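Local coordinates for structural protein ORF273 (Acidianus two-tailed virus, PDB 4ART), which is a structural protein of the virion, with a fold new when solved, stable to heat and acid, and probably contributing to the particle's architecture, at residues Asp100-Tyr108 with Pro217-Asn225; Tyr120-Ala129 with Val175-Ile186. All blocks are in the same frame, centred on the assembly; numbering follows the deposited sequence.

Contact 1 (Asp100-Tyr108 with Pro217-Asn225)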
loop_
_atom_site.group_PDB
_atom_site.type_symbol
_atom_site.label_atom_id
_atom_site.label_comp_id
_atom_site.label_asym_id
_atom_site.label_seq_id
_atom_site.Cartn_x
_atom_site.Cartn_y
_atom_site.Cartn_z
ATOM N N ASP A 100 13.677 -8.361 3.657
ATOM C CA ASP A 100 12.606 -9.288 3.316
ATOM C C ASP A 100 11.549 -8.602 2.456
ATOM O O ASP A 100 11.048 -9.200 1.503
ATOM C CB ASP A 100 11.987 -9.868 4.594
ATOM C CG ASP A 100 12.960 -10.663 5.456
ATOM O OD1 ASP A 100 13.615 -11.605 4.918
ATOM O OD2 ASP A 100 13.078 -10.346 6.661
ATOM N N GLU A 101 11.236 -7.334 2.784
ATOM C CA GLU A 101 10.262 -6.496 2.084
ATOM C C GLU A 101 10.809 -6.114 0.721
ATOM O O GLU A 101 10.066 -6.139 -0.259
ATOM C CB GLU A 101 9.946 -5.245 2.908
ATOM C CG GLU A 101 8.677 -4.555 2.443
ATOM C CD GLU A 101 8.197 -3.425 3.330
ATOM O OE1 GLU A 101 8.283 -3.560 4.574
ATOM O OE2 GLU A 101 7.715 -2.409 2.778
ATOM N N PHE A 102 12.107 -5.777 0.658
ATOM C CA PHE A 102 12.824 -5.482 -0.581
ATOM C C PHE A 102 12.688 -6.667 -1.549
ATOM O O PHE A 102 12.256 -6.480 -2.679
ATOM C CB PHE A 102 14.319 -5.203 -0.277
ATOM C CG PHE A 102 15.224 -5.032 -1.475
ATOM C CD1 PHE A 102 15.052 -3.966 -2.355
ATOM C CD2 PHE A 102 16.298 -5.885 -1.678
ATOM C CE1 PHE A 102 15.904 -3.795 -3.448
ATOM C CE2 PHE A 102 17.153 -5.707 -2.773
ATOM C CZ PHE A 102 16.953 -4.663 -3.645
ATOM N N LEU A 103 12.995 -7.883 -1.085
ATOM C CA LEU A 103 12.899 -9.098 -1.917
ATOM C C LEU A 103 11.466 -9.374 -2.336
ATOM O O LEU A 103 11.212 -9.701 -3.495
ATOM C CB LEU A 103 13.496 -10.305 -1.183
ATOM C CG LEU A 103 14.990 -10.259 -0.883
ATOM C CD1 LEU A 103 15.404 -11.532 -0.180
ATOM C CD2 LEU A 103 15.830 -10.029 -2.155
ATOM N N PHE A 104 10.518 -9.155 -1.419
ATOM C CA PHE A 104 9.105 -9.339 -1.732
ATOM C C PHE A 104 8.623 -8.338 -2.804
ATOM O O PHE A 104 7.922 -8.717 -3.737
ATOM C CB PHE A 104 8.247 -9.300 -0.461
ATOM C CG PHE A 104 6.787 -9.434 -0.749
ATOM C CD1 PHE A 104 6.229 -10.685 -1.016
ATOM C CD2 PHE A 104 5.968 -8.316 -0.780
ATOM C CE1 PHE A 104 4.882 -10.808 -1.347
ATOM C CE2 PHE A 104 4.610 -8.450 -1.066
ATOM C CZ PHE A 104 4.073 -9.698 -1.342
ATOM N N ASP A 105 9.007 -7.070 -2.668
ATOM C CA ASP A 105 8.670 -6.028 -3.630
ATOM C C ASP A 105 9.263 -6.341 -5.011
ATOM O O ASP A 105 8.590 -6.113 -5.994
ATOM C CB ASP A 105 9.163 -4.653 -3.144
ATOM C CG ASP A 105 8.397 -4.058 -1.967
ATOM O OD1 ASP A 105 7.488 -4.753 -1.425
ATOM O OD2 ASP A 105 8.736 -2.925 -1.554
ATOM N N ILE A 106 10.504 -6.903 -5.074
ATOM C CA ILE A 106 11.220 -7.315 -6.307
ATOM C C ILE A 106 10.438 -8.413 -7.033
ATOM O O ILE A 106 10.215 -8.337 -8.239
ATOM C CB ILE A 106 12.650 -7.880 -5.971
ATOM C CG1 ILE A 106 13.629 -6.807 -5.514
ATOM C CG2 ILE A 106 13.255 -8.724 -7.124
ATOM C CD1 ILE A 106 14.988 -7.425 -5.063
ATOM N N ASP A 107 10.088 -9.458 -6.277
ATOM C CA ASP A 107 9.459 -10.682 -6.761
ATOM C C ASP A 107 7.933 -10.610 -7.004
ATOM O O ASP A 107 7.419 -11.321 -7.873
ATOM C CB ASP A 107 9.891 -11.869 -5.859
ATOM C CG ASP A 107 11.406 -12.063 -5.778
ATOM O OD1 ASP A 107 12.084 -11.925 -6.834
ATOM O OD2 ASP A 107 11.913 -12.371 -4.666
ATOM N N TYR A 108 7.230 -9.681 -6.311
ATOM C CA TYR A 108 5.773 -9.481 -6.396
ATOM C C TYR A 108 5.321 -8.023 -6.523
ATOM O O TYR A 108 4.130 -7.750 -6.382
ATOM C CB TYR A 108 5.078 -10.075 -5.159
ATOM C CG TYR A 108 5.239 -11.568 -4.991
ATOM C CD1 TYR A 108 6.344 -12.099 -4.331
ATOM C CD2 TYR A 108 4.266 -12.449 -5.448
ATOM C CE1 TYR A 108 6.502 -13.473 -4.174
ATOM C CE2 TYR A 108 4.394 -13.827 -5.266
ATOM C CZ TYR A 108 5.519 -14.334 -4.633
ATOM O OH TYR A 108 5.657 -15.689 -4.443
ATOM N N PRO A 217 0.917 -14.010 -0.122
ATOM C CA PRO A 217 2.389 -14.032 -0.077
ATOM C C PRO A 217 2.926 -12.909 0.828
ATOM O O PRO A 217 3.997 -13.072 1.413
ATOM C CB PRO A 217 2.801 -13.894 -1.563
ATOM C CG PRO A 217 1.576 -14.204 -2.344
ATOM C CD PRO A 217 0.448 -13.687 -1.486
ATOM N N TYR A 218 2.158 -11.798 1.014
ATOM C CA TYR A 218 2.564 -10.733 1.918
ATOM C C TYR A 218 2.528 -11.276 3.354
ATOM O O TYR A 218 3.422 -10.975 4.153
ATOM C CB TYR A 218 1.635 -9.496 1.737
ATOM C CG TYR A 218 2.030 -8.305 2.587
ATOM C CD1 TYR A 218 1.600 -8.189 3.898
ATOM C CD2 TYR A 218 2.858 -7.305 2.081
ATOM C CE1 TYR A 218 1.989 -7.112 4.696
ATOM C CE2 TYR A 218 3.235 -6.207 2.862
ATOM C CZ TYR A 218 2.804 -6.119 4.171
ATOM O OH TYR A 218 3.196 -5.053 4.950
ATOM N N HIS A 219 1.477 -12.064 3.675
ATOM C CA HIS A 219 1.303 -12.675 4.989
ATOM C C HIS A 219 2.438 -13.659 5.274
ATOM O O HIS A 219 2.967 -13.682 6.381
ATOM C CB HIS A 219 -0.075 -13.345 5.088
ATOM C CG HIS A 219 -1.227 -12.385 5.113
ATOM N ND1 HIS A 219 -1.099 -11.089 5.636
ATOM C CD2 HIS A 219 -2.505 -12.561 4.711
ATOM C CE1 HIS A 219 -2.294 -10.531 5.524
ATOM N NE2 HIS A 219 -3.177 -11.369 4.985
ATOM N N TYR A 220 2.856 -14.423 4.263
ATOM C CA TYR A 220 3.964 -15.370 4.385
ATOM C C TYR A 220 5.347 -14.659 4.424
ATOM O O TYR A 220 6.146 -14.949 5.299
ATOM C CB TYR A 220 3.879 -16.442 3.235
ATOM C CG TYR A 220 5.025 -17.427 3.225
ATOM C CD1 TYR A 220 5.343 -18.171 4.357
ATOM C CD2 TYR A 220 5.799 -17.611 2.086
ATOM C CE1 TYR A 220 6.422 -19.062 4.359
ATOM C CE2 TYR A 220 6.891 -18.479 2.083
ATOM C CZ TYR A 220 7.194 -19.210 3.220
ATOM O OH TYR A 220 8.234 -20.106 3.188
ATOM N N TYR A 221 5.622 -13.729 3.529
ATOM C CA TYR A 221 6.967 -13.151 3.481
ATOM C C TYR A 221 7.211 -11.958 4.310
ATOM O O TYR A 221 8.314 -11.818 4.846
ATOM C CB TYR A 221 7.343 -12.795 2.043
ATOM C CG TYR A 221 7.545 -13.995 1.161
ATOM C CD1 TYR A 221 8.664 -14.816 1.313
ATOM C CD2 TYR A 221 6.658 -14.281 0.125
ATOM C CE1 TYR A 221 8.881 -15.902 0.468
ATOM C CE2 TYR A 221 6.874 -15.362 -0.737
ATOM C CZ TYR A 221 7.985 -16.172 -0.559
ATOM O OH TYR A 221 8.214 -17.246 -1.405
ATOM N N VAL A 222 6.233 -11.055 4.367
ATOM C CA VAL A 222 6.397 -9.791 5.081
ATOM C C VAL A 222 5.879 -9.873 6.525
ATOM O O VAL A 222 6.538 -9.361 7.447
ATOM C CB VAL A 222 5.824 -8.582 4.256
ATOM C CG1 VAL A 222 6.049 -7.247 4.974
ATOM C CG2 VAL A 222 6.451 -8.544 2.863
ATOM N N ASP A 223 4.728 -10.551 6.735
ATOM C CA ASP A 223 4.222 -10.749 8.100
ATOM C C ASP A 223 4.918 -11.939 8.766
ATOM O O ASP A 223 4.697 -12.166 9.959
ATOM C CB ASP A 223 2.684 -10.864 8.167
ATOM C CG ASP A 223 1.962 -9.575 7.799
ATOM O OD1 ASP A 223 2.341 -8.505 8.336
ATOM O OD2 ASP A 223 1.002 -9.638 6.992
ATOM N N HIS A 224 5.773 -12.678 8.008
ATOM C CA HIS A 224 6.547 -13.818 8.501
ATOM C C HIS A 224 5.696 -14.903 9.170
ATOM O O HIS A 224 6.068 -15.457 10.211
ATOM C CB HIS A 224 7.715 -13.363 9.418
ATOM C CG HIS A 224 8.699 -12.483 8.731
ATOM N ND1 HIS A 224 8.679 -11.106 8.933
ATOM C CD2 HIS A 224 9.611 -12.776 7.771
ATOM C CE1 HIS A 224 9.617 -10.616 8.134
ATOM N NE2 HIS A 224 10.206 -11.584 7.419
ATOM N N ASN A 225 4.539 -15.188 8.571
ATOM C CA ASN A 225 3.646 -16.191 9.113
ATOM C C ASN A 225 3.784 -17.424 8.256
ATOM O O ASN A 225 3.336 -17.414 7.114
ATOM C CB ASN A 225 2.194 -15.666 9.150
ATOM C CG ASN A 225 1.309 -16.586 9.949
ATOM O OD1 ASN A 225 1.263 -17.789 9.711
ATOM N ND2 ASN A 225 0.666 -16.068 10.965
#
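Phe-104 carries most of the apolar contact, reaching from helix 99-108 into the last turn of helix 210-221. With CG anti to the backbone N, its ring meets Pro-217, Tyr-218, Tyr-221 and Val-222 together. Phe-104 CD2 lies 3.7 Å from Val-222 CG2, its CD1 stands against Tyr-221 CD2, and its CE1 against Pro-217 CB, which sits at the ring edge, in plane.

Two further contacts involve aromatic rings. Tyr-218 turns its edge to the face of Phe-104 in an offset edge-to-face pair, centroids 5.8 Å apart and planes at 79°. One turn on, Tyr-108 offers a face to Pro-217, whose CB makes a CH-pi contact 4.2 Å from the ring centroid.

The polar part is slight: His-224 NE2 donates a weak bond to Asp-100 OD2, 3.2 Å long and bent to 137° at the hydrogen, with the carboxylate and imidazole planes steeply inclined. Positive phi at His-224 marks the chain leaving its helix. Behind the interface, His-219 ND1 donates to Asp-223 OD2, while His-219 NE2 bonds Glu-195 of the second subunit.

With segment axes 10.7 Å apart at 152°, this is near-antiparallel helix-helix packing through an aromatic cluster at the protein surface.

Contact 2 (Tyr120-Ala129 with Val175-Ile186)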
loop_
_atom_site.group_PDB
_atom_site.type_symbol
_atom_site.label_atom_id
_atom_site.label_comp_id
_atom_site.label_asym_id
_atom_site.label_seq_id
_atom_site.Cartn_x
_atom_site.Cartn_y
_atom_site.Cartn_z
ATOM N N TYR A 120 -4.079 0.222 -20.069
ATOM C CA TYR A 120 -4.663 -0.625 -21.129
ATOM C C TYR A 120 -5.791 0.105 -21.832
ATOM O O TYR A 120 -5.802 0.149 -23.064
ATOM C CB TYR A 120 -5.164 -2.003 -20.607
ATOM C CG TYR A 120 -5.982 -2.754 -21.653
ATOM C CD1 TYR A 120 -5.360 -3.541 -22.621
ATOM C CD2 TYR A 120 -7.372 -2.616 -21.718
ATOM C CE1 TYR A 120 -6.096 -4.161 -23.635
ATOM C CE2 TYR A 120 -8.123 -3.259 -22.706
ATOM C CZ TYR A 120 -7.481 -4.030 -23.665
ATOM O OH TYR A 120 -8.228 -4.639 -24.650
ATOM N N LEU A 121 -6.766 0.656 -21.056
ATOM C CA LEU A 121 -7.903 1.374 -21.622
ATOM C C LEU A 121 -7.482 2.471 -22.587
ATOM O O LEU A 121 -7.988 2.533 -23.703
ATOM C CB LEU A 121 -8.818 1.931 -20.531
ATOM C CG LEU A 121 -9.688 0.921 -19.765
ATOM C CD1 LEU A 121 -10.297 1.568 -18.561
ATOM C CD2 LEU A 121 -10.781 0.304 -20.637
ATOM N N GLU A 122 -6.520 3.296 -22.178
ATOM C CA GLU A 122 -6.013 4.416 -22.978
ATOM C C GLU A 122 -5.228 3.993 -24.200
ATOM O O GLU A 122 -5.318 4.651 -25.244
ATOM C CB GLU A 122 -5.208 5.376 -22.113
ATOM C CG GLU A 122 -6.139 6.103 -21.184
ATOM C CD GLU A 122 -5.577 6.979 -20.087
ATOM O OE1 GLU A 122 -4.338 7.086 -19.928
ATOM O OE2 GLU A 122 -6.407 7.625 -19.417
ATOM N N LYS A 123 -4.473 2.898 -24.077
ATOM C CA LYS A 123 -3.689 2.339 -25.178
ATOM C C LYS A 123 -4.644 1.751 -26.214
ATOM O O LYS A 123 -4.345 1.834 -27.388
ATOM C CB LYS A 123 -2.666 1.289 -24.677
ATOM C CG LYS A 123 -1.445 1.166 -25.558
ATOM C CD LYS A 123 -0.510 0.042 -25.151
ATOM C CE LYS A 123 0.622 -0.039 -26.139
ATOM N NZ LYS A 123 1.722 -0.926 -25.679
ATOM N N ALA A 124 -5.808 1.214 -25.780
ATOM C CA ALA A 124 -6.833 0.624 -26.655
ATOM C C ALA A 124 -7.756 1.667 -27.312
ATOM O O ALA A 124 -8.607 1.297 -28.121
ATOM C CB ALA A 124 -7.659 -0.402 -25.889
ATOM N N GLY A 125 -7.596 2.944 -26.957
ATOM C CA GLY A 125 -8.380 4.030 -27.530
ATOM C C GLY A 125 -9.493 4.576 -26.656
ATOM O O GLY A 125 -10.140 5.551 -27.042
ATOM N N PHE A 126 -9.769 3.932 -25.508
ATOM C CA PHE A 126 -10.794 4.432 -24.592
ATOM C C PHE A 126 -10.260 5.682 -23.850
ATOM O O PHE A 126 -9.045 5.869 -23.718
ATOM C CB PHE A 126 -11.223 3.344 -23.584
ATOM C CG PHE A 126 -11.991 2.184 -24.177
ATOM C CD1 PHE A 126 -11.330 1.061 -24.656
ATOM C CD2 PHE A 126 -13.375 2.217 -24.257
ATOM C CE1 PHE A 126 -12.053 -0.016 -25.212
ATOM C CE2 PHE A 126 -14.101 1.134 -24.784
ATOM C CZ PHE A 126 -13.439 0.021 -25.257
ATOM N N ARG A 127 -11.171 6.570 -23.446
ATOM C CA ARG A 127 -10.883 7.792 -22.677
ATOM C C ARG A 127 -11.640 7.687 -21.349
ATOM O O ARG A 127 -12.810 7.325 -21.366
ATOM C CB ARG A 127 -11.299 9.071 -23.455
ATOM C CG ARG A 127 -10.191 9.586 -24.382
ATOM C CD ARG A 127 -10.502 10.953 -24.987
ATOM N NE ARG A 127 -9.303 11.618 -25.521
ATOM C CZ ARG A 127 -8.845 11.485 -26.768
ATOM N NH1 ARG A 127 -9.478 10.707 -27.638
ATOM N NH2 ARG A 127 -7.746 12.126 -27.149
ATOM N N ILE A 128 -10.963 7.923 -20.210
ATOM C CA ILE A 128 -11.573 7.858 -18.883
ATOM C C ILE A 128 -11.974 9.282 -18.522
ATOM O O ILE A 128 -11.110 10.156 -18.339
ATOM C CB ILE A 128 -10.651 7.149 -17.811
ATOM C CG1 ILE A 128 -10.236 5.740 -18.268
ATOM C CG2 ILE A 128 -11.309 7.084 -16.427
ATOM C CD1 ILE A 128 -8.986 5.219 -17.676
ATOM N N ALA A 129 -13.303 9.529 -18.533
ATOM C CA ALA A 129 -13.922 10.822 -18.252
ATOM C C ALA A 129 -13.134 11.990 -18.898
ATOM O O ALA A 129 -12.800 11.891 -20.084
ATOM C CB ALA A 129 -14.106 11.008 -16.753
ATOM N N VAL A 175 -13.032 -5.895 -20.363
ATOM C CA VAL A 175 -13.303 -4.600 -21.013
ATOM C C VAL A 175 -14.246 -4.861 -22.181
ATOM O O VAL A 175 -15.197 -4.124 -22.338
ATOM C CB VAL A 175 -11.994 -3.849 -21.437
ATOM C CG1 VAL A 175 -12.277 -2.697 -22.382
ATOM C CG2 VAL A 175 -11.237 -3.339 -20.218
ATOM N N GLU A 176 -14.013 -5.938 -22.970
ATOM C CA GLU A 176 -14.861 -6.292 -24.118
ATOM C C GLU A 176 -16.270 -6.675 -23.679
ATOM O O GLU A 176 -17.236 -6.156 -24.236
ATOM C CB GLU A 176 -14.229 -7.397 -24.968
ATOM C CG GLU A 176 -14.703 -7.382 -26.411
ATOM C CD GLU A 176 -13.860 -8.190 -27.381
ATOM O OE1 GLU A 176 -12.622 -8.252 -27.192
ATOM O OE2 GLU A 176 -14.429 -8.695 -28.375
ATOM N N GLN A 177 -16.383 -7.524 -22.647
ATOM C CA GLN A 177 -17.663 -7.956 -22.101
ATOM C C GLN A 177 -18.478 -6.773 -21.549
ATOM O O GLN A 177 -19.679 -6.686 -21.782
ATOM C CB GLN A 177 -17.427 -9.009 -21.000
ATOM C CG GLN A 177 -18.687 -9.770 -20.578
ATOM C CD GLN A 177 -19.179 -10.738 -21.645
ATOM O OE1 GLN A 177 -18.427 -11.186 -22.531
ATOM N NE2 GLN A 177 -20.459 -11.074 -21.584
ATOM N N LYS A 178 -17.814 -5.841 -20.856
ATOM C CA LYS A 178 -18.469 -4.686 -20.238
ATOM C C LYS A 178 -18.671 -3.459 -21.144
ATOM O O LYS A 178 -19.710 -2.814 -21.052
ATOM C CB LYS A 178 -17.757 -4.302 -18.926
ATOM C CG LYS A 178 -18.651 -3.570 -17.911
ATOM C CD LYS A 178 -19.451 -4.529 -17.016
ATOM C CE LYS A 178 -20.147 -3.793 -15.895
ATOM N NZ LYS A 178 -20.442 -4.703 -14.756
ATOM N N LEU A 179 -17.695 -3.127 -22.000
ATOM C CA LEU A 179 -17.762 -1.910 -22.828
ATOM C C LEU A 179 -17.953 -2.110 -24.309
ATOM O O LEU A 179 -18.355 -1.179 -24.992
ATOM C CB LEU A 179 -16.489 -1.050 -22.627
ATOM C CG LEU A 179 -16.048 -0.726 -21.208
ATOM C CD1 LEU A 179 -14.697 -0.016 -21.228
ATOM C CD2 LEU A 179 -17.064 0.132 -20.498
ATOM N N GLY A 180 -17.566 -3.266 -24.812
ATOM C CA GLY A 180 -17.584 -3.533 -26.241
ATOM C C GLY A 180 -16.222 -3.285 -26.861
ATOM O O GLY A 180 -15.246 -3.046 -26.145
ATOM N N ASN A 181 -16.109 -3.488 -28.175
ATOM C CA ASN A 181 -14.820 -3.331 -28.846
ATOM C C ASN A 181 -14.548 -1.901 -29.318
ATOM O O ASN A 181 -13.387 -1.508 -29.429
ATOM C CB ASN A 181 -14.613 -4.386 -29.960
ATOM C CG ASN A 181 -13.346 -5.225 -29.829
ATOM O OD1 ASN A 181 -12.791 -5.430 -28.735
ATOM N ND2 ASN A 181 -12.865 -5.757 -30.956
ATOM N N LYS A 182 -15.599 -1.120 -29.549
ATOM C CA LYS A 182 -15.459 0.257 -30.004
ATOM C C LYS A 182 -15.013 1.189 -28.860
ATOM O O LYS A 182 -15.732 1.331 -27.861
ATOM C CB LYS A 182 -16.756 0.757 -30.668
ATOM C CG LYS A 182 -16.582 2.020 -31.517
ATOM C CD LYS A 182 -17.828 2.930 -31.499
ATOM C CE LYS A 182 -18.918 2.546 -32.485
ATOM N NZ LYS A 182 -18.563 2.882 -33.891
ATOM N N PRO A 183 -13.827 1.832 -28.998
ATOM C CA PRO A 183 -13.378 2.790 -27.975
ATOM C C PRO A 183 -14.221 4.066 -27.982
ATOM O O PRO A 183 -14.654 4.530 -29.047
ATOM C CB PRO A 183 -11.936 3.080 -28.378
ATOM C CG PRO A 183 -11.586 2.037 -29.412
ATOM C CD PRO A 183 -12.860 1.765 -30.105
ATOM N N ARG A 184 -14.443 4.623 -26.776
ATOM C CA ARG A 184 -15.237 5.781 -26.379
ATOM C C ARG A 184 -14.757 6.286 -24.998
ATOM O O ARG A 184 -13.889 5.677 -24.373
ATOM C CB ARG A 184 -16.737 5.387 -26.292
ATOM C CG ARG A 184 -17.069 4.187 -25.380
ATOM C CD ARG A 184 -18.542 4.189 -25.022
ATOM N NE ARG A 184 -18.933 3.002 -24.264
ATOM C CZ ARG A 184 -19.216 2.986 -22.964
ATOM N NH1 ARG A 184 -19.125 4.092 -22.244
ATOM N NH2 ARG A 184 -19.572 1.857 -22.372
ATOM N N THR A 185 -15.347 7.398 -24.529
ATOM C CA THR A 185 -15.086 7.934 -23.206
ATOM C C THR A 185 -15.956 7.126 -22.246
ATOM O O THR A 185 -17.162 7.004 -22.469
ATOM C CB THR A 185 -15.412 9.436 -23.133
ATOM O OG1 THR A 185 -14.765 10.116 -24.209
ATOM C CG2 THR A 185 -14.998 10.054 -21.790
ATOM N N ILE A 186 -15.357 6.585 -21.192
ATOM C CA ILE A 186 -16.088 5.838 -20.163
ATOM C C ILE A 186 -16.233 6.703 -18.905
ATOM O O ILE A 186 -15.438 7.625 -18.695
ATOM C CB ILE A 186 -15.422 4.458 -19.881
ATOM C CG1 ILE A 186 -14.048 4.594 -19.190
ATOM C CG2 ILE A 186 -15.330 3.645 -21.166
ATOM C CD1 ILE A 186 -13.670 3.461 -18.302
#
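Phe-126 is clasped by the end of helix 171-179 and the chain that leads from it to strand 185-186. Pro-183 CA lies over the centre of one face of the Phe-126 ring, 3.7 Å from its centroid and 14° off the normal; Leu-179 CD1 makes a second CH-pi contact on the opposite face, at 4.2 Å from the same centroid. At the ring edge, in plane, comes Gly-180 O, and Val-175 CG1 approaches CE1 obliquely. With CG anti to the carbonyl carbon and beside the backbone N (chi1 -69°), the phenyl is set between Leu-179 and Pro-183, held on both faces.

Next to it, Leu-121 divides its methyls: CD2 packs against Val-175 CG2 at 3.7 Å, while CD1 meets Ile-186 CD1 at 3.9 Å. The Ile-186 branch reaches it from chi1 69°, where CG1 lies between the backbone N and the carbonyl carbon. Its CG2 touches the Phe-126 ring, and its CG1 lies alongside that of Ile-128.

Three backbone bonds set this register. Arg-127 N donates to Arg-184 O at 3.0 Å; Ile-186 N gives to Arg-127 O at 2.7 Å and Ala-129 N to Ile-186 O at 2.9 Å.

Further out, a Schellman motif at Gly-125 ends helix 113-123 and turns the chain into its strand; Gly-180, also with positive phi, is the first residue to leave helix 171-179, and residues 181-184 lead on to the strand. Phe-191 of helix 188-201 backs Leu-121, Ile-128 and Ile-186, while Arg-184 forms a salt bridge with Glu-190.

Two helix C-termini, each followed by a short strand, are thereby joined through a two-strand parallel sheet, separate from the protein's seven-stranded mixed sheet, over a small hydrophobic core.

How the contacts relate
Contacts 1 and 2 lie on opposite sides of the chain's centre, about 34 Å apart between centres and about 18 Å between nearest atoms, so neither touches the other. In sequence they are closely tied: helix 99-108 of contact 1 is followed directly by helix 113-123 of contact 2, and both segments of contact 2 fall between those of contact 1. The dimer brings their ends together across chains. Asn-225 ND2 bonds Ala-129 O of the second subunit, joining the loop end of contact 1 to the strand end of the other copy's contact 2. A sulfate about 6 Å from the Tyr-218 side chain and a glycerol about 4 Å from that of Ile-128 probably come from crystallisation.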